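Local coordinates for D-xylonate dehydratase (Caulobacter crescentus, PDB 5OYN), which catalyses the dehydration of D-xylonate to 2-dehydro-3-deoxy-D-arabinonate in D-xylose degradation, and of D-gluconate with similar efficiency, using a [2Fe-2S] cluster and magnesium, at residues R71-L74 / D75-Q78; G410-F413 / R414-Y417; T563-Q566 / E567-A571; S217-N220 / A221-E224. All coordinates share one frame; numbering follows the deposited sequence.

Contact 1 (R71-L74 / D75-Q78); sequences RIHL and DLVQ
The imidazole of His73 is approached obliquely by the CD1 methyl of Leu76, which lies 4.0 Å from His73 ND1 and is neither squarely over the ring nor in its plane. The ring nitrogen NE2 is hydrogen-bonded to the carbonyl oxygen of Thr135. Leu76 also reaches back to Ile72: its CG sits 4.0 Å from Ile72 CG1, the two side chains slanting across each other. That branch of Ile72 is turned anti to its own backbone nitrogen (chi1 -173°), which brings CG1 against the leucine. The leucine CG packs against the Ile72 carbonyl as well, whose oxygen accepts a hydrogen bond of 3.0 Å from Leu76 N and a weak one from Asp75 N. One residue on, Val77 N bonds to His73 O at 3.0 Å, while Gln61 NE2 supplies a second donor to the same oxygen. An alanine in place of Leu76 would remove the branch between Ile72 and His73 and would probably leave a gap beside the imidazole. The Arg71 guanidinium arm is taken up by a salt bridge from NE to Asp65 and a cation-pi contact with Tyr43 of the third subunit. These residues belong to the N-terminal part of helix 73-87, the helical connection of the beta-alpha-beta unit between strands 56-61 and 90-95, a short way along the chain from the cluster ligand Cys69.

Contact 2 (G410-F413 / R414-Y417); sequences GEEF and RKRY
Phe413 and Tyr417, one helical turn apart, form an edge-to-face pair with ring centroids 4.9 Å apart and planes at 51°. The Tyr417 edge carries the contact: CD2 stands over the centre of the phenylalanine face, and CE2 comes within 3.8 Å of Phe413 CD2. Different first torsions bring the rings together, with Phe413 CG anti to the backbone nitrogen (chi1 -178°) and Tyr417 CG anti to its carbonyl carbon (chi1 -51°). The aliphatic CG of Arg416 lies over a face of the tyrosine ring, and Tyr417 OH is anchored by the carbonyl of Glu453. On the exposed side Glu411 and Lys415 run side by side into a salt bridge, Lys415 NZ to Glu411 OE2 at 2.8 Å, with the ammonium above the carboxylate plane. Glu411 CG is wedged between its backbone nitrogen and carbonyl carbon, and bends in both chains let the charged ends meet. Glu412 OE1 stays 4.0 Å from Lys415 NZ, too far for a salt bridge. Gly410 is the N-cap, and its carbonyl accepts from Arg414 N at 2.8 Å. The whole is a short amphipathic helix, 411-417, with i to i+4 aromatic and ionic pairs on different sides.

Contact 3 (T563-Q566 / E567-A571); sequences TPWQ and EIYRA
Trp565 and Ile568 make the close apolar packing of this helical turn, their side chains crossing nearly at right angles. The isoleucine CG2 methyl rests 3.6 Å from Trp565 CZ3, meeting the six-membered part of the indole obliquely. Over one indole face, toward its rim, comes Tyr569 CB, whereas the tyrosine ring heads away and offers its edge to Trp565 CZ2 at the looser separation of 4.3 Å from Tyr569 CD1. The indole owes its place to CG lying anti to the backbone nitrogen (chi1 172°); its NE1 donates to the carbonyl of Leu110, and helix 109-125 packs on it through Leu114 and Leu117. With an alanine at Ile568, the CG2 contact on the indole would be gone, and a gap would probably open beside CZ3. The partly exposed side is held differently: Glu567 turns its end away from the preceding turn and reaches Lys587 and Tyr588 of the third subunit. At the helix start, Thr563 OG1 caps Gln566 N at 3.1 Å and also bonds to Glu121 of that subunit. Backbone bonds continue the turn, Tyr569 N to Trp565 O at 2.7 Å and Arg570 N to Gln566 O at 2.8 Å. Apolar and polar contacts thus serve both directions: the indole is packed and hydrogen-bonded within its chain, and the subunit boundary joins the Glu567 and Thr563 bonds to packing of Ile568 on Phe584 of the neighbouring subunit.

Contact 4 (S217-N220 / A221-E224); sequences STMN and AVAE
Helix 215-225, which follows the cluster ligand Cys210, runs through the buried interior of the N-terminal dehydratase region, and residues 217-224 form two of its turns. Regular alpha-helical bonds hold them: Ala221 N to Ser217 O at 2.9 Å, Val222 N to Thr218 O at 2.8 Å, and Ala223 N to Met219 O at 3.1 Å; the next, Glu224 N to Asn220 O, is weak. The Ala221 methyl packs against Leu279 of helix 270-282, the same helix that meets Val222 through Ala276 and Val280. Asn220 is gripped at both ends of its amide: OD1 is hydrogen-bonded to the hydroxyls of both Ser159 and Thr135, and ND2 to the Ala216 carbonyl; this pairing fixes which way the amide is turned. Glu224, also buried, has each carboxylate oxygen met by a backbone N-H, from Gly232 and Ala234, which would be expected to favour its charged form. Met219 lies about 6 Å, side chain to side chain, from the magnesium ligand Asp138, among Thr141, Ala289, His292 and Met296. Its thioether folds back through successive bends (chi2 -40°, chi3 -64°), so that it runs beside Val222 in the same direction, and the terminal methyl CE ends 4.2 Å from Val222 CG1.

Overall arrangement
All four contacts are local, each within a single helical stretch, and no two touch. Contact 4 is the core member, its centre about 8 Å from that of the chain; contact 3 is also buried, while contacts 1 and 2 are only partly so. Contacts 1 and 3 meet other subunits, whereas no other chain touches contacts 2 and 4. Contacts 1 and 4, both in the N-terminal dehydratase region, are bridged by Thr135, which meets His73 by its carbonyl and Asn220 by its hydroxyl. Contacts 2 and 3 belong to the C-terminal region. Chemistry follows place: an aliphatic-imidazole cluster in contact 1, a surface salt bridge in contact 2, intersubunit polar ties in contact 3, and buried hydrogen-bonded side chains in contact 4.

Contact 1 (R71-L74 / D75-Q78)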
loop_
_atom_site.group_PDB
_atom_site.type_symbol
_atom_site.label_atom_id
_atom_site.label_comp_id
_atom_site.label_asym_id
_atom_site.label_seq_id
_atom_site.Cartn_x
_atom_site.Cartn_y
_atom_site.Cartn_z
ATOM N N ARG A 71 8.361 -11.048 4.254
ATOM C CA ARG A 71 7.297 -10.159 3.821
ATOM C C ARG A 71 7.162 -8.925 4.707
ATOM O O ARG A 71 6.602 -7.917 4.253
ATOM C CB ARG A 71 5.990 -10.939 3.772
ATOM C CG ARG A 71 4.825 -10.201 3.162
ATOM C CD ARG A 71 3.648 -11.145 3.088
ATOM N NE ARG A 71 2.478 -10.573 2.433
ATOM C CZ ARG A 71 1.583 -9.798 3.043
ATOM N NH1 ARG A 71 1.729 -9.478 4.329
ATOM N NH2 ARG A 71 0.544 -9.341 2.357
ATOM N N ILE A 72 7.676 -8.973 5.946
ATOM C CA ILE A 72 7.688 -7.785 6.803
ATOM C C ILE A 72 8.418 -6.622 6.133
ATOM O O ILE A 72 8.167 -5.451 6.449
ATOM C CB ILE A 72 8.303 -8.110 8.188
ATOM C CG1 ILE A 72 8.160 -6.917 9.133
ATOM C CG2 ILE A 72 9.771 -8.512 8.074
ATOM C CD1 ILE A 72 6.907 -6.939 9.949
ATOM N N HIS A 73 9.307 -6.914 5.189
ATOM C CA HIS A 73 9.957 -5.836 4.467
ATOM C C HIS A 73 9.005 -5.091 3.545
ATOM O O HIS A 73 9.385 -4.049 3.017
ATOM C CB HIS A 73 11.143 -6.381 3.678
ATOM C CG HIS A 73 12.289 -6.816 4.536
ATOM N ND1 HIS A 73 13.131 -5.921 5.156
ATOM C CD2 HIS A 73 12.726 -8.050 4.884
ATOM C CE1 HIS A 73 14.048 -6.582 5.840
ATOM N NE2 HIS A 73 13.824 -7.877 5.694
ATOM N N LEU A 74 7.783 -5.581 3.334
ATOM C CA LEU A 74 6.829 -4.785 2.566
ATOM C C LEU A 74 6.354 -3.578 3.363
ATOM O O LEU A 74 6.138 -2.504 2.788
ATOM C CB LEU A 74 5.650 -5.650 2.125
ATOM C CG LEU A 74 6.024 -6.719 1.088
ATOM C CD1 LEU A 74 4.817 -7.553 0.674
ATOM C CD2 LEU A 74 6.701 -6.096 -0.130
ATOM N N ASP A 75 6.218 -3.718 4.686
ATOM C CA ASP A 75 5.912 -2.568 5.527
ATOM C C ASP A 75 7.165 -1.810 5.958
ATOM O O ASP A 75 7.114 -0.576 6.072
ATOM C CB ASP A 75 5.092 -3.006 6.753
ATOM C CG ASP A 75 4.371 -1.822 7.454
ATOM O OD1 ASP A 75 3.105 -1.835 7.551
ATOM O OD2 ASP A 75 5.076 -0.893 7.928
ATOM N N LEU A 76 8.306 -2.494 6.156
ATOM C CA LEU A 76 9.501 -1.781 6.603
ATOM C C LEU A 76 10.140 -0.968 5.497
ATOM O O LEU A 76 10.869 -0.017 5.798
ATOM C CB LEU A 76 10.562 -2.726 7.144
ATOM C CG LEU A 76 10.287 -3.603 8.343
ATOM C CD1 LEU A 76 11.506 -4.509 8.509
ATOM C CD2 LEU A 76 10.050 -2.752 9.561
ATOM N N VAL A 77 9.912 -1.335 4.233
ATOM C CA VAL A 77 10.559 -0.623 3.138
ATOM C C VAL A 77 10.260 0.863 3.218
ATOM O O VAL A 77 11.112 1.687 2.876
ATOM C CB VAL A 77 10.128 -1.215 1.784
ATOM C CG1 VAL A 77 8.637 -0.935 1.504
ATOM C CG2 VAL A 77 11.013 -0.675 0.677
ATOM N N GLN A 78 9.065 1.234 3.704
ATOM C CA GLN A 78 8.706 2.645 3.841
ATOM C C GLN A 78 9.611 3.366 4.833
ATOM O O GLN A 78 9.956 4.536 4.628
ATOM C CB GLN A 78 7.242 2.784 4.271
ATOM C CG GLN A 78 6.565 4.091 3.820
ATOM C CD GLN A 78 7.097 4.629 2.470
ATOM O OE1 GLN A 78 7.629 5.757 2.395
ATOM N NE2 GLN A 78 6.951 3.820 1.401
#

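Contact 2 (G410-F413 / R414-Y417)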
loop_
_atom_site.group_PDB
_atom_site.type_symbol
_atom_site.label_atom_id
_atom_site.label_comp_id
_atom_site.label_asym_id
_atom_site.label_seq_id
_atom_site.Cartn_x
_atom_site.Cartn_y
_atom_site.Cartn_z
ATOM N N GLY A 410 23.031 -34.167 22.984
ATOM C CA GLY A 410 22.269 -34.327 24.200
ATOM C C GLY A 410 23.025 -35.127 25.234
ATOM O O GLY A 410 23.949 -35.875 24.921
ATOM N N GLU A 411 22.626 -34.970 26.497
ATOM C CA GLU A 411 23.340 -35.681 27.553
ATOM C C GLU A 411 23.089 -37.187 27.493
ATOM O O GLU A 411 23.982 -37.972 27.830
ATOM C CB GLU A 411 22.962 -35.113 28.918
ATOM C CG GLU A 411 21.534 -35.353 29.317
ATOM C CD GLU A 411 21.405 -35.666 30.791
ATOM O OE1 GLU A 411 20.448 -35.156 31.426
ATOM O OE2 GLU A 411 22.262 -36.420 31.310
ATOM N N GLU A 412 21.901 -37.611 27.058
ATOM C CA GLU A 412 21.664 -39.037 26.864
ATOM C C GLU A 412 22.512 -39.583 25.718
ATOM O O GLU A 412 23.063 -40.687 25.816
ATOM C CB GLU A 412 20.179 -39.292 26.611
ATOM C CG GLU A 412 19.669 -40.602 27.197
ATOM C CD GLU A 412 19.923 -40.714 28.697
ATOM O OE1 GLU A 412 19.658 -39.730 29.424
ATOM O OE2 GLU A 412 20.398 -41.784 29.149
ATOM N N PHE A 413 22.618 -38.824 24.623
ATOM C CA PHE A 413 23.515 -39.184 23.526
ATOM C C PHE A 413 24.956 -39.282 24.010
ATOM O O PHE A 413 25.678 -40.216 23.643
ATOM C CB PHE A 413 23.382 -38.146 22.406
ATOM C CG PHE A 413 24.225 -38.413 21.175
ATOM C CD1 PHE A 413 25.578 -38.079 21.142
ATOM C CD2 PHE A 413 23.641 -38.925 20.016
ATOM C CE1 PHE A 413 26.342 -38.298 19.993
ATOM C CE2 PHE A 413 24.394 -39.142 18.864
ATOM C CZ PHE A 413 25.748 -38.831 18.856
ATOM N N ARG A 414 25.390 -38.320 24.833
ATOM C CA ARG A 414 26.746 -38.342 25.367
ATOM C C ARG A 414 27.010 -39.628 26.144
ATOM O O ARG A 414 27.960 -40.360 25.845
ATOM C CB ARG A 414 26.980 -37.115 26.244
ATOM C CG ARG A 414 28.429 -36.933 26.661
ATOM C CD ARG A 414 28.679 -35.569 27.280
ATOM N NE ARG A 414 28.351 -34.485 26.354
ATOM C CZ ARG A 414 29.160 -34.032 25.396
ATOM N NH1 ARG A 414 30.373 -34.562 25.221
ATOM N NH2 ARG A 414 28.750 -33.043 24.607
ATOM N N LYS A 415 26.160 -39.932 27.131
ATOM C CA LYS A 415 26.324 -41.145 27.933
ATOM C C LYS A 415 26.359 -42.407 27.080
ATOM O O LYS A 415 27.072 -43.354 27.412
ATOM C CB LYS A 415 25.195 -41.257 28.959
ATOM C CG LYS A 415 25.486 -40.562 30.282
ATOM C CD LYS A 415 24.297 -40.653 31.233
ATOM C CE LYS A 415 24.004 -39.301 31.884
ATOM N NZ LYS A 415 22.542 -39.095 32.142
ATOM N N ARG A 416 25.611 -42.444 25.983
ATOM C CA ARG A 416 25.496 -43.681 25.221
ATOM C C ARG A 416 26.728 -43.951 24.359
ATOM O O ARG A 416 27.175 -45.101 24.263
ATOM C CB ARG A 416 24.234 -43.649 24.351
ATOM C CG ARG A 416 23.909 -44.987 23.694
ATOM C CD ARG A 416 22.675 -44.930 22.803
ATOM N NE ARG A 416 21.593 -44.150 23.393
ATOM C CZ ARG A 416 20.737 -44.633 24.287
ATOM N NH1 ARG A 416 20.844 -45.899 24.690
ATOM N NH2 ARG A 416 19.776 -43.855 24.778
ATOM N N TYR A 417 27.288 -42.926 23.722
ATOM C CA TYR A 417 28.344 -43.151 22.739
ATOM C C TYR A 417 29.686 -42.552 23.118
ATOM O O TYR A 417 30.719 -43.199 22.922
ATOM C CB TYR A 417 27.929 -42.597 21.370
ATOM C CG TYR A 417 26.576 -43.066 20.897
ATOM C CD1 TYR A 417 26.423 -44.302 20.272
ATOM C CD2 TYR A 417 25.445 -42.266 21.065
ATOM C CE1 TYR A 417 25.178 -44.731 19.833
ATOM C CE2 TYR A 417 24.199 -42.682 20.629
ATOM C CZ TYR A 417 24.070 -43.911 20.014
ATOM O OH TYR A 417 22.829 -44.318 19.591
#

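Contact 3 (T563-Q566 / E567-A571)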
loop_
_atom_site.group_PDB
_atom_site.type_symbol
_atom_site.label_atom_id
_atom_site.label_comp_id
_atom_site.label_asym_id
_atom_site.label_seq_id
_atom_site.Cartn_x
_atom_site.Cartn_y
_atom_site.Cartn_z
ATOM N N THR A 563 15.031 -29.170 -14.574
ATOM C CA THR A 563 14.722 -27.812 -14.991
ATOM C C THR A 563 15.944 -27.174 -15.625
ATOM O O THR A 563 17.075 -27.542 -15.304
ATOM C CB THR A 563 14.279 -26.933 -13.808
ATOM O OG1 THR A 563 15.412 -26.666 -12.968
ATOM C CG2 THR A 563 13.174 -27.599 -12.988
ATOM N N PRO A 564 15.745 -26.199 -16.514
ATOM C CA PRO A 564 16.903 -25.447 -17.034
ATOM C C PRO A 564 17.878 -24.999 -15.957
ATOM O O PRO A 564 19.088 -25.098 -16.165
ATOM C CB PRO A 564 16.248 -24.251 -17.749
ATOM C CG PRO A 564 14.912 -24.769 -18.193
ATOM C CD PRO A 564 14.488 -25.843 -17.203
ATOM N N TRP A 565 17.404 -24.515 -14.809
ATOM C CA TRP A 565 18.363 -24.005 -13.836
ATOM C C TRP A 565 19.144 -25.141 -13.191
ATOM O O TRP A 565 20.314 -24.963 -12.830
ATOM C CB TRP A 565 17.658 -23.149 -12.783
ATOM C CG TRP A 565 18.546 -22.759 -11.661
ATOM C CD1 TRP A 565 18.416 -23.123 -10.351
ATOM C CD2 TRP A 565 19.728 -21.950 -11.735
ATOM N NE1 TRP A 565 19.444 -22.592 -9.600
ATOM C CE2 TRP A 565 20.261 -21.863 -10.425
ATOM C CE3 TRP A 565 20.391 -21.295 -12.778
ATOM C CZ2 TRP A 565 21.428 -21.148 -10.132
ATOM C CZ3 TRP A 565 21.553 -20.571 -12.481
ATOM C CH2 TRP A 565 22.055 -20.507 -11.168
ATOM N N GLN A 566 18.533 -26.319 -13.069
ATOM C CA GLN A 566 19.245 -27.443 -12.472
ATOM C C GLN A 566 20.406 -27.895 -13.355
ATOM O O GLN A 566 21.470 -28.269 -12.844
ATOM C CB GLN A 566 18.278 -28.593 -12.210
ATOM C CG GLN A 566 17.351 -28.357 -11.037
ATOM C CD GLN A 566 16.348 -29.472 -10.882
ATOM O OE1 GLN A 566 16.565 -30.578 -11.377
ATOM N NE2 GLN A 566 15.242 -29.194 -10.198
ATOM N N GLU A 567 20.225 -27.861 -14.681
ATOM C CA GLU A 567 21.333 -28.164 -15.582
ATOM C C GLU A 567 22.497 -27.208 -15.351
ATOM O O GLU A 567 23.653 -27.636 -15.213
ATOM C CB GLU A 567 20.874 -28.108 -17.037
ATOM C CG GLU A 567 22.041 -28.106 -18.018
ATOM C CD GLU A 567 21.767 -28.882 -19.298
ATOM O OE1 GLU A 567 22.602 -28.795 -20.232
ATOM O OE2 GLU A 567 20.721 -29.568 -19.371
ATOM N N ILE A 568 22.213 -25.905 -15.293
ATOM C CA ILE A 568 23.272 -24.941 -15.015
ATOM C C ILE A 568 23.873 -25.199 -13.647
ATOM O O ILE A 568 25.098 -25.235 -13.492
ATOM C CB ILE A 568 22.747 -23.503 -15.114
ATOM C CG1 ILE A 568 22.407 -23.156 -16.559
ATOM C CG2 ILE A 568 23.768 -22.537 -14.522
ATOM C CD1 ILE A 568 21.230 -22.217 -16.668
ATOM N N TYR A 569 23.022 -25.374 -12.630
ATOM C CA TYR A 569 23.532 -25.547 -11.271
ATOM C C TYR A 569 24.433 -26.771 -11.178
ATOM O O TYR A 569 25.561 -26.695 -10.674
ATOM C CB TYR A 569 22.379 -25.660 -10.276
ATOM C CG TYR A 569 22.824 -25.724 -8.827
ATOM C CD1 TYR A 569 23.010 -24.562 -8.086
ATOM C CD2 TYR A 569 23.053 -26.946 -8.195
ATOM C CE1 TYR A 569 23.416 -24.610 -6.755
ATOM C CE2 TYR A 569 23.471 -27.007 -6.865
ATOM C CZ TYR A 569 23.650 -25.833 -6.147
ATOM O OH TYR A 569 24.053 -25.873 -4.819
ATOM N N ARG A 570 23.951 -27.913 -11.674
ATOM C CA ARG A 570 24.762 -29.122 -11.641
ATOM C C ARG A 570 26.068 -28.938 -12.405
ATOM O O ARG A 570 27.082 -29.561 -12.064
ATOM C CB ARG A 570 23.954 -30.293 -12.196
ATOM C CG ARG A 570 23.293 -31.112 -11.106
ATOM C CD ARG A 570 22.375 -32.164 -11.672
ATOM N NE ARG A 570 22.053 -33.175 -10.669
ATOM C CZ ARG A 570 21.142 -34.130 -10.842
ATOM N NH1 ARG A 570 20.462 -34.206 -11.985
ATOM N NH2 ARG A 570 20.912 -35.006 -9.869
ATOM N N ALA A 571 26.081 -28.051 -13.406
ATOM C CA ALA A 571 27.294 -27.846 -14.189
ATOM C C ALA A 571 28.351 -27.046 -13.429
ATOM O O ALA A 571 29.525 -27.426 -13.429
ATOM C CB ALA A 571 26.953 -27.162 -15.512
#

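Contact 4 (S217-N220 / A221-E224)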
loop_
_atom_site.group_PDB
_atom_site.type_symbol
_atom_site.label_atom_id
_atom_site.label_comp_id
_atom_site.label_asym_id
_atom_site.label_seq_id
_atom_site.Cartn_x
_atom_site.Cartn_y
_atom_site.Cartn_z
ATOM N N SER A 217 18.242 -16.857 11.803
ATOM C CA SER A 217 18.793 -16.085 12.907
ATOM C C SER A 217 20.320 -16.128 12.895
ATOM O O SER A 217 20.976 -15.128 13.209
ATOM C CB SER A 217 18.243 -16.592 14.231
ATOM O OG SER A 217 16.906 -17.010 14.077
ATOM N N THR A 218 20.909 -17.266 12.506
ATOM C CA THR A 218 22.366 -17.361 12.441
ATOM C C THR A 218 22.934 -16.420 11.384
ATOM O O THR A 218 23.796 -15.582 11.679
ATOM C CB THR A 218 22.797 -18.800 12.153
ATOM O OG1 THR A 218 22.284 -19.680 13.167
ATOM C CG2 THR A 218 24.313 -18.893 12.120
ATOM N N MET A 219 22.457 -16.538 10.143
ATOM C CA MET A 219 22.985 -15.687 9.083
ATOM C C MET A 219 22.735 -14.208 9.357
ATOM O O MET A 219 23.517 -13.355 8.927
ATOM C CB MET A 219 22.388 -16.086 7.735
ATOM C CG MET A 219 22.825 -17.459 7.240
ATOM S SD MET A 219 24.573 -17.830 7.532
ATOM C CE MET A 219 25.398 -16.585 6.524
ATOM N N ASN A 220 21.685 -13.871 10.093
ATOM C CA ASN A 220 21.493 -12.455 10.369
ATOM C C ASN A 220 22.412 -11.979 11.486
ATOM O O ASN A 220 22.944 -10.870 11.420
ATOM C CB ASN A 220 20.014 -12.182 10.648
ATOM C CG ASN A 220 19.221 -11.991 9.346
ATOM O OD1 ASN A 220 19.314 -10.941 8.709
ATOM N ND2 ASN A 220 18.513 -13.035 8.907
ATOM N N ALA A 221 22.651 -12.816 12.494
ATOM C CA ALA A 221 23.693 -12.508 13.466
ATOM C C ALA A 221 25.060 -12.426 12.793
ATOM O O ALA A 221 25.885 -11.580 13.158
ATOM C CB ALA A 221 23.698 -13.553 14.577
ATOM N N VAL A 222 25.309 -13.287 11.797
ATOM C CA VAL A 222 26.588 -13.266 11.087
ATOM C C VAL A 222 26.811 -11.908 10.441
ATOM O O VAL A 222 27.859 -11.280 10.624
ATOM C CB VAL A 222 26.646 -14.395 10.044
ATOM C CG1 VAL A 222 27.668 -14.071 8.931
ATOM C CG2 VAL A 222 26.945 -15.718 10.724
ATOM N N ALA A 223 25.828 -11.427 9.680
ATOM C CA ALA A 223 26.006 -10.149 9.012
ATOM C C ALA A 223 26.287 -9.042 10.009
ATOM O O ALA A 223 26.942 -8.050 9.668
ATOM C CB ALA A 223 24.768 -9.797 8.174
ATOM N N GLU A 224 25.786 -9.171 11.236
ATOM C CA GLU A 224 26.135 -8.184 12.250
ATOM C C GLU A 224 27.588 -8.357 12.672
ATOM O O GLU A 224 28.362 -7.393 12.679
ATOM C CB GLU A 224 25.189 -8.279 13.453
ATOM C CG GLU A 224 24.907 -6.917 14.095
ATOM C CD GLU A 224 24.015 -6.980 15.348
ATOM O OE1 GLU A 224 23.014 -7.736 15.374
ATOM O OE2 GLU A 224 24.321 -6.253 16.320
#